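Local coordinates for protein phospho-furanose lactonase (Mycoplasma synoviae, PDB 3OVG) that uses two zinc ions to hydrolyse phosphorylated sugar 1,4-lactones such as D-xylono-1,4-lactone 5-phosphate, and also opens carboxy 1,4-lactones, at residues R277-R282 and L286-Q291; D27-N32 and F293-L298. All coordinates share one frame; numbering follows the deposited sequence.

Contact 1: R277-R282 and L286-Q291; sequences RILYQR and LTKGKQ. With PO4 (phosphate ion), chain I.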
ATOM      1  N   ARG A 277      -8.147   2.852  21.393  1.00 19.92           N
ATOM      2  CA  ARG A 277      -7.391   1.787  20.758  1.00 19.85           C
ATOM      3  C   ARG A 277      -7.048   0.781  21.848  1.00 19.23           C
ATOM      4  O   ARG A 277      -6.926   1.139  23.023  1.00 19.00           O
ATOM      5  CB  ARG A 277      -6.093   2.321  20.136  1.00 21.36           C
ATOM      6  CG  ARG A 277      -6.287   3.108  18.849  1.00 23.46           C
ATOM      7  CD  ARG A 277      -4.960   3.595  18.286  1.00 25.56           C
ATOM      8  NE  ARG A 277      -4.142   2.465  17.843  1.00 26.63           N
ATOM      9  CZ  ARG A 277      -3.426   2.451  16.711  1.00 30.16           C
ATOM     10  NH1 ARG A 277      -3.445   3.506  15.889  1.00 26.32           N
ATOM     11  NH2 ARG A 277      -2.703   1.371  16.393  1.00 28.26           N
ATOM     12  N   ILE A 278      -6.849  -0.470  21.459  1.00 17.29           N
ATOM     13  CA  ILE A 278      -6.648  -1.538  22.427  1.00 17.62           C
ATOM     14  C   ILE A 278      -5.430  -1.348  23.360  1.00 18.95           C
ATOM     15  O   ILE A 278      -5.461  -1.801  24.514  1.00 17.91           O
ATOM     16  CB  ILE A 278      -6.592  -2.883  21.700  1.00 19.11           C
ATOM     17  CG1 ILE A 278      -7.011  -4.060  22.611  1.00 20.88           C
ATOM     18  CG2 ILE A 278      -5.263  -3.066  21.008  1.00 18.62           C
ATOM     19  CD1 ILE A 278      -7.488  -5.308  21.776  1.00 18.71           C
ATOM     20  N   LEU A 279      -4.379  -0.676  22.890  1.00 16.64           N
ATOM     21  CA  LEU A 279      -3.177  -0.433  23.739  1.00 17.73           C
ATOM     22  C   LEU A 279      -3.242   0.834  24.606  1.00 17.86           C
ATOM     23  O   LEU A 279      -2.253   1.238  25.221  1.00 17.64           O
ATOM     24  CB  LEU A 279      -1.887  -0.418  22.911  1.00 14.90           C
ATOM     25  CG  LEU A 279      -1.593  -1.731  22.164  1.00 17.48           C
ATOM     26  CD1 LEU A 279      -0.257  -1.662  21.427  1.00 18.79           C
ATOM     27  CD2 LEU A 279      -1.587  -2.910  23.142  1.00 15.38           C
ATOM     28  N   TYR A 280      -4.403   1.466  24.650  1.00 17.59           N
ATOM     29  CA  TYR A 280      -4.585   2.671  25.443  1.00 16.88           C
ATOM     30  C   TYR A 280      -5.248   2.371  26.785  1.00 16.65           C
ATOM     31  O   TYR A 280      -5.589   3.285  27.527  1.00 18.69           O
ATOM     32  CB  TYR A 280      -5.404   3.724  24.656  1.00 19.51           C
ATOM     33  CG  TYR A 280      -4.693   4.303  23.434  1.00 20.60           C
ATOM     34  CD1 TYR A 280      -3.356   3.988  23.156  1.00 21.19           C
ATOM     35  CD2 TYR A 280      -5.341   5.221  22.598  1.00 18.80           C
ATOM     36  CE1 TYR A 280      -2.698   4.544  22.045  1.00 19.62           C
ATOM     37  CE2 TYR A 280      -4.702   5.777  21.521  1.00 20.92           C
ATOM     38  CZ  TYR A 280      -3.386   5.439  21.241  1.00 23.09           C
ATOM     39  OH  TYR A 280      -2.770   5.999  20.150  1.00 21.67           O
ATOM     40  N   GLN A 281      -5.433   1.085  27.101  1.00 16.30           N
ATOM     41  CA  GLN A 281      -5.887   0.703  28.434  1.00 17.02           C
ATOM     42  C   GLN A 281      -4.955  -0.357  28.990  1.00 17.35           C
ATOM     43  O   GLN A 281      -4.409  -1.142  28.227  1.00 16.48           O
ATOM     44  CB  GLN A 281      -7.335   0.208  28.411  1.00 17.59           C
ATOM     45  CG  GLN A 281      -8.294   1.315  28.056  1.00 16.88           C
ATOM     46  CD  GLN A 281      -9.733   0.889  28.148  1.00 19.07           C
ATOM     47  OE1 GLN A 281     -10.073  -0.037  28.894  1.00 17.05           O
ATOM     48  NE2 GLN A 281     -10.601   1.574  27.397  1.00 17.29           N
ATOM     49  N   ARG A 282      -4.738  -0.328  30.309  1.00 16.37           N
ATOM     50  CA  ARG A 282      -3.805  -1.232  30.966  1.00 17.97           C
ATOM     51  C   ARG A 282      -4.253  -2.689  30.827  1.00 18.08           C
ATOM     52  O   ARG A 282      -3.495  -3.538  30.384  1.00 17.16           O
ATOM     53  CB  ARG A 282      -3.683  -0.895  32.445  1.00 20.36           C
ATOM     54  CG  ARG A 282      -2.482  -1.570  33.108  1.00 20.33           C
ATOM     55  CD  ARG A 282      -2.354  -1.193  34.595  1.00 21.03           C
ATOM     56  NE  ARG A 282      -3.204  -2.040  35.451  1.00 21.84           N
ATOM     57  CZ  ARG A 282      -2.877  -3.267  35.835  1.00 22.00           C
ATOM     58  NH1 ARG A 282      -3.693  -3.977  36.605  1.00 24.40           N
ATOM     59  NH2 ARG A 282      -1.723  -3.785  35.448  1.00 26.09           N
ATOM     60  N   LEU A 286      -2.732  -5.946  28.716  1.00 17.38           N
ATOM     61  CA  LEU A 286      -2.321  -7.235  29.229  1.00 18.17           C
ATOM     62  C   LEU A 286      -2.833  -8.384  28.356  1.00 21.30           C
ATOM     63  O   LEU A 286      -2.129  -9.376  28.145  1.00 20.96           O
ATOM     64  CB  LEU A 286      -2.809  -7.389  30.667  1.00 20.49           C
ATOM     65  CG  LEU A 286      -1.875  -7.196  31.874  1.00 23.71           C
ATOM     66  CD1 LEU A 286      -0.581  -6.459  31.608  1.00 19.94           C
ATOM     67  CD2 LEU A 286      -2.646  -6.639  33.080  1.00 22.26           C
ATOM     68  N   THR A 287      -4.058  -8.262  27.846  1.00 20.24           N
ATOM     69  CA  THR A 287      -4.594  -9.291  26.932  1.00 19.43           C
ATOM     70  C   THR A 287      -3.738  -9.404  25.682  1.00 20.59           C
ATOM     71  O   THR A 287      -3.736 -10.442  24.995  1.00 23.30           O
ATOM     72  CB  THR A 287      -6.075  -9.033  26.521  1.00 19.33           C
ATOM     73  OG1 THR A 287      -6.172  -7.918  25.620  1.00 19.19           O
ATOM     74  CG2 THR A 287      -6.946  -8.779  27.757  1.00 18.99           C
ATOM     75  N   LYS A 288      -3.020  -8.335  25.348  1.00 18.56           N
ATOM     76  CA  LYS A 288      -2.161  -8.396  24.188  1.00 19.18           C
ATOM     77  C   LYS A 288      -0.720  -8.689  24.575  1.00 18.41           C
ATOM     78  O   LYS A 288       0.168  -8.537  23.757  1.00 19.92           O
ATOM     79  CB  LYS A 288      -2.240  -7.096  23.392  1.00 21.66           C
ATOM     80  CG  LYS A 288      -3.638  -6.832  22.799  1.00 24.18           C
ATOM     81  CD  LYS A 288      -4.138  -8.032  21.973  1.00 27.84           C
ATOM     82  CE  LYS A 288      -3.513  -8.077  20.586  1.00 33.02           C
ATOM     83  NZ  LYS A 288      -4.421  -8.830  19.635  1.00 38.63           N
ATOM     84  N   GLY A 289      -0.472  -9.073  25.824  1.00 17.76           N
ATOM     85  CA  GLY A 289       0.889  -9.392  26.221  1.00 17.53           C
ATOM     86  C   GLY A 289       1.778  -8.176  26.412  1.00 18.27           C
ATOM     87  O   GLY A 289       2.981  -8.291  26.283  1.00 18.25           O
ATOM     88  N   LYS A 290       1.199  -7.022  26.764  1.00 19.11           N
ATOM     89  CA  LYS A 290       2.002  -5.813  26.934  1.00 17.87           C
ATOM     90  C   LYS A 290       1.647  -4.995  28.186  1.00 19.46           C
ATOM     91  O   LYS A 290       0.480  -4.973  28.636  1.00 19.10           O
ATOM     92  CB  LYS A 290       1.825  -4.890  25.726  1.00 17.22           C
ATOM     93  CG  LYS A 290       2.040  -5.496  24.360  1.00 19.01           C
ATOM     94  CD  LYS A 290       1.762  -4.458  23.306  1.00 20.75           C
ATOM     95  CE  LYS A 290       2.640  -4.628  22.058  1.00 28.28           C
ATOM     96  NZ  LYS A 290       2.679  -5.997  21.531  1.00 24.00           N
ATOM     97  N   GLN A 291       2.664  -4.318  28.719  1.00 18.47           N
ATOM     98  CA  GLN A 291       2.498  -3.295  29.750  1.00 20.05           C
ATOM     99  C   GLN A 291       2.200  -1.968  29.057  1.00 20.28           C
ATOM    100  O   GLN A 291       3.017  -1.514  28.237  1.00 21.57           O
ATOM    101  CB  GLN A 291       3.782  -3.115  30.562  1.00 17.06           C
ATOM    102  CG  GLN A 291       3.587  -2.125  31.719  1.00 19.32           C
ATOM    103  CD  GLN A 291       4.868  -1.832  32.497  1.00 18.56           C
ATOM    104  OE1 GLN A 291       5.969  -2.080  32.033  1.00 18.81           O
ATOM    105  NE2 GLN A 291       4.713  -1.309  33.691  1.00 22.44           N
TER
HETATM  106  P   PO4 I 364      -5.072   7.593  17.707  1.00 46.01           P
HETATM  107  O1  PO4 I 364      -6.361   6.900  18.185  1.00 40.99           O
HETATM  108  O2  PO4 I 364      -4.319   6.731  16.663  1.00 32.96           O
HETATM  109  O3  PO4 I 364      -5.458   8.940  17.086  1.00 40.66           O
HETATM  110  O4  PO4 I 364      -4.206   7.878  18.931  1.00 27.42           O
HETATM  111  O   HOH W   1      -0.753  -3.423  30.648  1.00 18.52           O
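Arg282 O accepts the backbone N-H of Leu286 at 3.0 Å (N-H...O angle 148°), an i to i+4 bond of helix 282-287 that joins Arg282, just past the N-cap Gln281, to the segment 286-291. Beyond it the chain turns back: Gly289, with positive phi, is the C' residue of a Schellman motif that closes the helix. A water bridges Arg282 O and Lys290 O, 2.8 Å from each, donating to both, so the Arg282 carbonyl receives two hydrogens.

The apolar touching centres on Leu279. Its CD2 lies 3.7 Å from Lys290 CD, the two side chains crossing obliquely, and 4.2 Å from Lys288 CB. Lys290 lends only its aliphatic chain here; its NZ forms a salt bridge with Asp164 of the second subunit. Nearer the helix, Arg282 and Leu286 run side by side, with Arg282 NH2 3.8 Å from Leu286 CD2, while salt bridges to Glu57 and to Glu351 of the second subunit hold the guanidinium.

At the other end of 277-282, Tyr280 OH donates to phosphate O4 at 2.7 Å, the oxygen lying in the ring plane. Arg277, its chain bent at chi3 (67°), brings NH1 to phosphate O2 in a weak hydrogen bond of 3.4 Å, while Asp42 pairs with NH2. Lys246 and Tyr247 also bind this ion. Residues 277-280 belong to the substrate site, so the phosphate, probably from the crystallisation liquor, may mark where the substrate's 5-phosphate sits, and the cationic groups would favour such an anion.

Contact 2: D27-N32 and F293-L298; sequences DHFIKN and FGLAYL. With ZN (zinc ion), chain G.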
ATOM      1  N   ASP A  27     -14.490   8.572  26.395  1.00 18.28           N
ATOM      2  CA  ASP A  27     -13.696   7.365  26.480  1.00 18.17           C
ATOM      3  C   ASP A  27     -14.417   6.180  25.867  1.00 17.14           C
ATOM      4  O   ASP A  27     -15.508   6.345  25.292  1.00 17.60           O
ATOM      5  CB  ASP A  27     -13.307   7.099  27.937  1.00 18.42           C
ATOM      6  CG  ASP A  27     -11.855   6.691  28.067  1.00 18.46           C
ATOM      7  OD1 ASP A  27     -11.410   5.882  27.225  1.00 17.48           O
ATOM      8  OD2 ASP A  27     -11.157   7.185  28.980  1.00 19.49           O
ATOM      9  N   HIS A  28     -13.834   4.991  25.995  1.00 16.48           N
ATOM     10  CA  HIS A  28     -14.354   3.849  25.278  1.00 17.06           C
ATOM     11  C   HIS A  28     -14.071   2.609  26.059  1.00 18.00           C
ATOM     12  O   HIS A  28     -13.157   2.592  26.850  1.00 17.08           O
ATOM     13  CB  HIS A  28     -13.694   3.715  23.899  1.00 15.86           C
ATOM     14  CG  HIS A  28     -13.875   4.917  23.048  1.00 16.31           C
ATOM     15  ND1 HIS A  28     -14.989   5.103  22.266  1.00 17.59           N
ATOM     16  CD2 HIS A  28     -13.123   6.034  22.910  1.00 18.50           C
ATOM     17  CE1 HIS A  28     -14.913   6.275  21.667  1.00 18.57           C
ATOM     18  NE2 HIS A  28     -13.793   6.863  22.051  1.00 18.71           N
ATOM     19  N   PHE A  29     -14.841   1.559  25.795  1.00 16.38           N
ATOM     20  CA  PHE A  29     -14.502   0.243  26.300  1.00 17.92           C
ATOM     21  C   PHE A  29     -14.713  -0.792  25.213  1.00 17.32           C
ATOM     22  O   PHE A  29     -13.806  -1.567  24.894  1.00 15.86           O
ATOM     23  CB  PHE A  29     -15.339  -0.094  27.532  1.00 16.55           C
ATOM     24  CG  PHE A  29     -14.903   0.635  28.768  1.00 17.36           C
ATOM     25  CD1 PHE A  29     -13.642   0.414  29.310  1.00 17.75           C
ATOM     26  CD2 PHE A  29     -15.752   1.522  29.397  1.00 16.22           C
ATOM     27  CE1 PHE A  29     -13.222   1.105  30.486  1.00 18.45           C
ATOM     28  CE2 PHE A  29     -15.346   2.204  30.557  1.00 18.43           C
ATOM     29  CZ  PHE A  29     -14.083   1.980  31.108  1.00 15.85           C
ATOM     30  N   ILE A  30     -15.926  -0.802  24.662  1.00 15.60           N
ATOM     31  CA  ILE A  30     -16.271  -1.696  23.575  1.00 16.54           C
ATOM     32  C   ILE A  30     -16.385  -0.927  22.255  1.00 18.96           C
ATOM     33  O   ILE A  30     -17.125   0.059  22.161  1.00 18.13           O
ATOM     34  CB  ILE A  30     -17.610  -2.394  23.864  1.00 17.84           C
ATOM     35  CG1 ILE A  30     -17.545  -3.098  25.239  1.00 16.60           C
ATOM     36  CG2 ILE A  30     -17.970  -3.362  22.710  1.00 17.53           C
ATOM     37  CD1 ILE A  30     -16.604  -4.290  25.282  1.00 16.21           C
ATOM     38  N   LYS A  31     -15.633  -1.376  21.255  1.00 17.02           N
ATOM     39  CA  LYS A  31     -15.778  -0.922  19.890  1.00 19.66           C
ATOM     40  C   LYS A  31     -15.994  -2.179  19.075  1.00 21.15           C
ATOM     41  O   LYS A  31     -15.075  -2.993  18.861  1.00 21.66           O
ATOM     42  CB  LYS A  31     -14.530  -0.170  19.406  1.00 19.52           C
ATOM     43  CG  LYS A  31     -14.389   1.254  19.988  1.00 21.67           C
ATOM     44  CD  LYS A  31     -13.120   1.977  19.419  1.00 22.26           C
ATOM     45  CE  LYS A  31     -13.102   3.475  19.814  1.00 20.92           C
ATOM     46  NZ  LYS A  31     -12.063   4.256  19.028  1.00 19.05           N
ATOM     47  N   ASN A  32     -17.223  -2.353  18.637  1.00 21.62           N
ATOM     48  CA  ASN A  32     -17.624  -3.586  17.999  1.00 21.70           C
ATOM     49  C   ASN A  32     -17.711  -3.399  16.477  1.00 22.45           C
ATOM     50  O   ASN A  32     -18.748  -3.031  15.948  1.00 25.87           O
ATOM     51  CB  ASN A  32     -18.975  -3.991  18.612  1.00 22.41           C
ATOM     52  CG  ASN A  32     -19.492  -5.295  18.085  1.00 27.45           C
ATOM     53  OD1 ASN A  32     -20.712  -5.483  17.940  1.00 29.26           O
ATOM     54  ND2 ASN A  32     -18.589  -6.211  17.797  1.00 21.18           N
ATOM     55  N   PHE A 293      -0.254   1.980  29.668  1.00 17.70           N
ATOM     56  CA  PHE A 293      -1.008   2.793  30.612  1.00 19.29           C
ATOM     57  C   PHE A 293      -2.438   2.911  30.144  1.00 18.55           C
ATOM     58  O   PHE A 293      -2.723   2.780  28.952  1.00 19.77           O
ATOM     59  CB  PHE A 293      -0.392   4.196  30.759  1.00 19.17           C
ATOM     60  CG  PHE A 293       0.903   4.194  31.504  1.00 21.38           C
ATOM     61  CD1 PHE A 293       0.948   3.749  32.822  1.00 22.82           C
ATOM     62  CD2 PHE A 293       2.071   4.578  30.888  1.00 20.90           C
ATOM     63  CE1 PHE A 293       2.147   3.703  33.509  1.00 25.91           C
ATOM     64  CE2 PHE A 293       3.285   4.545  31.576  1.00 22.53           C
ATOM     65  CZ  PHE A 293       3.319   4.109  32.882  1.00 23.77           C
ATOM     66  N   GLY A 294      -3.336   3.181  31.083  1.00 18.57           N
ATOM     67  CA  GLY A 294      -4.745   3.380  30.772  1.00 17.50           C
ATOM     68  C   GLY A 294      -5.386   4.468  31.629  1.00 19.60           C
ATOM     69  O   GLY A 294      -4.788   5.536  31.869  1.00 20.89           O
ATOM     70  N   LEU A 295      -6.590   4.196  32.112  1.00 19.15           N
ATOM     71  CA  LEU A 295      -7.364   5.182  32.868  1.00 17.64           C
ATOM     72  C   LEU A 295      -6.645   5.623  34.163  1.00 19.52           C
ATOM     73  O   LEU A 295      -6.701   6.791  34.512  1.00 21.44           O
ATOM     74  CB  LEU A 295      -8.794   4.663  33.139  1.00 17.80           C
ATOM     75  CG  LEU A 295      -9.876   4.723  32.028  1.00 19.20           C
ATOM     76  CD1 LEU A 295      -9.337   4.444  30.653  1.00 20.37           C
ATOM     77  CD2 LEU A 295     -11.120   3.830  32.310  1.00 19.63           C
ATOM     78  N   ALA A 296      -5.930   4.726  34.847  1.00 19.57           N
ATOM     79  CA  ALA A 296      -5.298   5.104  36.111  1.00 20.26           C
ATOM     80  C   ALA A 296      -4.223   6.176  35.910  1.00 21.32           C
ATOM     81  O   ALA A 296      -3.934   6.962  36.822  1.00 22.01           O
ATOM     82  CB  ALA A 296      -4.720   3.874  36.849  1.00 21.06           C
ATOM     83  N   TYR A 297      -3.627   6.184  34.722  1.00 20.69           N
ATOM     84  CA  TYR A 297      -2.613   7.179  34.340  1.00 20.44           C
ATOM     85  C   TYR A 297      -3.089   8.617  34.581  1.00 20.17           C
ATOM     86  O   TYR A 297      -2.275   9.499  34.932  1.00 17.36           O
ATOM     87  CB  TYR A 297      -2.250   7.023  32.867  1.00 18.51           C
ATOM     88  CG  TYR A 297      -1.070   7.876  32.367  1.00 21.24           C
ATOM     89  CD1 TYR A 297      -1.299   9.074  31.716  1.00 19.40           C
ATOM     90  CD2 TYR A 297       0.262   7.442  32.497  1.00 17.82           C
ATOM     91  CE1 TYR A 297      -0.247   9.845  31.227  1.00 19.25           C
ATOM     92  CE2 TYR A 297       1.325   8.209  32.015  1.00 20.17           C
ATOM     93  CZ  TYR A 297       1.052   9.424  31.388  1.00 19.49           C
ATOM     94  OH  TYR A 297       2.043  10.222  30.877  1.00 19.40           O
ATOM     95  N   LEU A 298      -4.394   8.856  34.388  1.00 18.64           N
ATOM     96  CA  LEU A 298      -4.952  10.184  34.608  1.00 17.31           C
ATOM     97  C   LEU A 298      -4.565  10.679  36.009  1.00 20.55           C
ATOM     98  O   LEU A 298      -4.056  11.784  36.168  1.00 20.32           O
ATOM     99  CB  LEU A 298      -6.480  10.189  34.433  1.00 19.69           C
ATOM    100  CG  LEU A 298      -7.120  11.539  34.791  1.00 21.02           C
ATOM    101  CD1 LEU A 298      -6.607  12.604  33.841  1.00 20.67           C
ATOM    102  CD2 LEU A 298      -8.637  11.504  34.773  1.00 21.50           C
TER
HETATM  103 ZN    ZN G 362     -12.977   8.682  20.924  1.00 34.02          ZN
HETATM  104  O   HOH W   2     -12.004   6.925  19.427  1.00 24.73           O
HETATM  105  O   HOH W   3     -11.373   9.767  19.588  1.00 25.33           O
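The backbones of 27-32 and 293-298 stay well apart, with Asp27 and Leu295 the nearest pair at 9.3 Å between CA atoms, and the side chain of Leu295 spans the gap. Its two methyls divide the work. CD2 reaches Phe29 CZ at 3.7 Å, the side chains running obliquely to each other, and CD1 comes within 3.7 Å of Asp27 OD2. Phe29 has its CG anti to the carbonyl carbon (chi1 -75°), which carries the ring toward Leu295; the ring of Phe55 meets the same ring, the planes about 15° apart.

The other carboxylate oxygen, Asp27 OD1, is gripped by two backbone N-H groups, those of Ala275 and His28. The His28 bond is 2.9 Å long and uses the anti lone pair of OD1, which fixes the carboxylate beside the following histidine. In the TIM-barrel fold of the phosphotriesterase family, this loop follows strand 22-25 and carries the HxH metal motif made by His26 and His28. His28 NE2 binds zinc at 2.3 Å, with His26 and Asp274 completing the protein ligands together with the carbamylated Lys155, and its ND1 is hydrogen-bonded to Asp70, a second-shell carboxylate that orients the imidazole. Lys31 CE lies 3.5 Å above the His28 ring plane, toward the rim, and Lys31 NZ donates to a zinc-bound water at 2.7 Å while also pairing with Glu36.

Gln281 joins the contacts, whose centres lie 10 Å apart: its NE2 makes a weak hydrogen bond with His28 O at 2.8 Å, and its CG stands 4.2 Å from Leu295 CD1. The chain supplies a second connection, since strand 290-291 of contact 1 is followed closely by helix 296-309 of contact 2. The contacts serve different parts of one active site. Contact 2 holds a zinc ligand, whereas contact 1 contributes substrate-binding residues, with the Ile278 side chain about 10 Å from that of His28 and about 13 Å from a zinc ion. Glu54 bonds the backbone N of both Arg282 and Leu295, a further bridge between them.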